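Side-chain contact in tRNA(Ile2) 2-agmatinylcytidine synthetase TiaS (Archaeoglobus fulgidus, PDB 5XOB), which uses ATP to attach agmatine to the wobble cytidine of its isoleucine tRNA, so that the tRNA reads AUA instead of AUG: residues 76-79 against 80-84. Numbering follows the deposited sequence.
Sequences NEVI and IEHAM
Ile-79 and Ala-83 meet side chain to side chain at the C-terminal end of helix 68-82, in the TiaS TCKD domain, where the last alpha-helical turn gives way to a loop. The gamma-methyl CG2 of Ile-79 lies 3.9 Å from CB of Ala-83. Its place follows from the torsion: with CG1 anti to the carbonyl carbon (chi1 -66°), CG2 falls beside that carbon, on the side of the following turn. Both residues are buried, Ile-79 against Leu-134 of strand 133-135 and Ala-83 against Leu-21 of helix 20-32.

One turn back, the side chains of Asn-76 and Ile-80 cross at a slant. CD1 of Ile-80, at the end of an extended chain (chi2 179°), sits 4.1 Å from ND2 of Asn-76 and equally close to its OD1, so a methyl rests against the amide with no polar bond between them. OD1 is instead reached by a weak hydrogen bond from His-136.

On another flank, the His-82 ring turns an edge to the carbonyl O of Val-78, which lies in the ring plane, 3.6 Å from CD2. Over one face, near the rim, comes CG of Glu-81, 3.7 Å above the plane. The His-82 side chain also touches Leu-21 and Leu-24 of helix 20-32, while the carboxylate of Glu-77 forms a salt bridge with Arg-28 on the same helix.

Beneath these side chains the i to i+4 ladder runs to the helix end. Ala-83 is the first residue to leave helical torsions, yet its N still donates to O of Ile-79 at 2.9 Å, and that same oxygen takes a second, weak bond from N of His-82 at 3.3 Å.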
loop_
_atom_site.group_PDB
_atom_site.type_symbol
_atom_site.label_atom_id
_atom_site.label_comp_id
_atom_site.label_asym_id
_atom_site.label_seq_id
_atom_site.Cartn_x
_atom_site.Cartn_y
_atom_site.Cartn_z
ATOM N N ASN A 76 8.622 -22.730 -19.356
ATOM C CA ASN A 76 7.387 -23.422 -19.684
ATOM C C ASN A 76 7.172 -24.668 -18.834
ATOM O O ASN A 76 6.091 -24.897 -18.300
ATOM C CB ASN A 76 7.392 -23.815 -21.155
ATOM C CG ASN A 76 6.109 -24.489 -21.569
ATOM O OD1 ASN A 76 5.027 -24.078 -21.163
ATOM N ND2 ASN A 76 6.219 -25.532 -22.373
ATOM N N GLU A 77 8.228 -25.458 -18.713
ATOM C CA GLU A 77 8.177 -26.732 -18.015
ATOM C C GLU A 77 8.040 -26.534 -16.516
ATOM O O GLU A 77 7.339 -27.294 -15.842
ATOM C CB GLU A 77 9.436 -27.534 -18.336
ATOM C CG GLU A 77 9.489 -27.979 -19.793
ATOM C CD GLU A 77 10.870 -28.413 -20.264
ATOM O OE1 GLU A 77 11.783 -28.617 -19.424
ATOM O OE2 GLU A 77 11.038 -28.547 -21.500
ATOM N N VAL A 78 8.719 -25.508 -16.008
ATOM C CA VAL A 78 8.587 -25.090 -14.613
ATOM C C VAL A 78 7.129 -24.805 -14.281
ATOM O O VAL A 78 6.634 -25.167 -13.208
ATOM C CB VAL A 78 9.402 -23.809 -14.333
ATOM C CG1 VAL A 78 9.100 -23.262 -12.940
ATOM C CG2 VAL A 78 10.893 -24.084 -14.484
ATOM N N ILE A 79 6.453 -24.142 -15.212
ATOM C CA ILE A 79 5.060 -23.771 -15.024
ATOM C C ILE A 79 4.189 -25.017 -15.017
ATOM O O ILE A 79 3.368 -25.198 -14.120
ATOM C CB ILE A 79 4.575 -22.806 -16.123
ATOM C CG1 ILE A 79 5.310 -21.469 -16.005
ATOM C CG2 ILE A 79 3.073 -22.584 -16.011
ATOM C CD1 ILE A 79 5.210 -20.594 -17.238
ATOM N N ILE A 80 4.375 -25.876 -16.012
ATOM C CA ILE A 80 3.533 -27.058 -16.132
ATOM C C ILE A 80 3.646 -27.895 -14.868
ATOM O O ILE A 80 2.640 -28.374 -14.341
ATOM C CB ILE A 80 3.884 -27.905 -17.373
ATOM C CG1 ILE A 80 3.588 -27.107 -18.653
ATOM C CG2 ILE A 80 3.075 -29.199 -17.379
ATOM C CD1 ILE A 80 3.910 -27.826 -19.951
ATOM N N GLU A 81 4.872 -28.038 -14.373
ATOM C CA GLU A 81 5.142 -28.889 -13.224
ATOM C C GLU A 81 4.637 -28.314 -11.902
ATOM O O GLU A 81 4.119 -29.060 -11.075
ATOM C CB GLU A 81 6.641 -29.177 -13.116
ATOM C CG GLU A 81 7.035 -29.928 -11.849
ATOM C CD GLU A 81 8.505 -30.308 -11.813
ATOM O OE1 GLU A 81 8.930 -30.939 -10.814
ATOM O OE2 GLU A 81 9.238 -29.969 -12.772
ATOM N N HIS A 82 4.792 -27.006 -11.703
ATOM C CA HIS A 82 4.584 -26.404 -10.380
ATOM C C HIS A 82 3.308 -25.570 -10.226
ATOM O O HIS A 82 2.691 -25.577 -9.154
ATOM C CB HIS A 82 5.816 -25.582 -9.986
ATOM C CG HIS A 82 7.016 -26.422 -9.659
ATOM N ND1 HIS A 82 7.131 -27.123 -8.476
ATOM C CD2 HIS A 82 8.147 -26.675 -10.359
ATOM C CE1 HIS A 82 8.284 -27.771 -8.462
ATOM N NE2 HIS A 82 8.921 -27.514 -9.592
ATOM N N ALA A 83 2.910 -24.860 -11.278
ATOM C CA ALA A 83 1.674 -24.073 -11.242
ATOM C C ALA A 83 0.458 -24.983 -11.176
ATOM O O ALA A 83 0.436 -26.045 -11.807
ATOM C CB ALA A 83 1.573 -23.169 -12.464
ATOM N N MET A 84 -0.549 -24.569 -10.414
ATOM C CA MET A 84 -1.810 -25.307 -10.363
ATOM C C MET A 84 -2.718 -24.810 -11.467
ATOM O O MET A 84 -3.504 -23.879 -11.292
ATOM C CB MET A 84 -2.490 -25.201 -9.000
ATOM C CG MET A 84 -2.096 -26.326 -8.060
ATOM S SD MET A 84 -0.443 -26.089 -7.386
ATOM C CE MET A 84 -0.831 -24.933 -6.077
#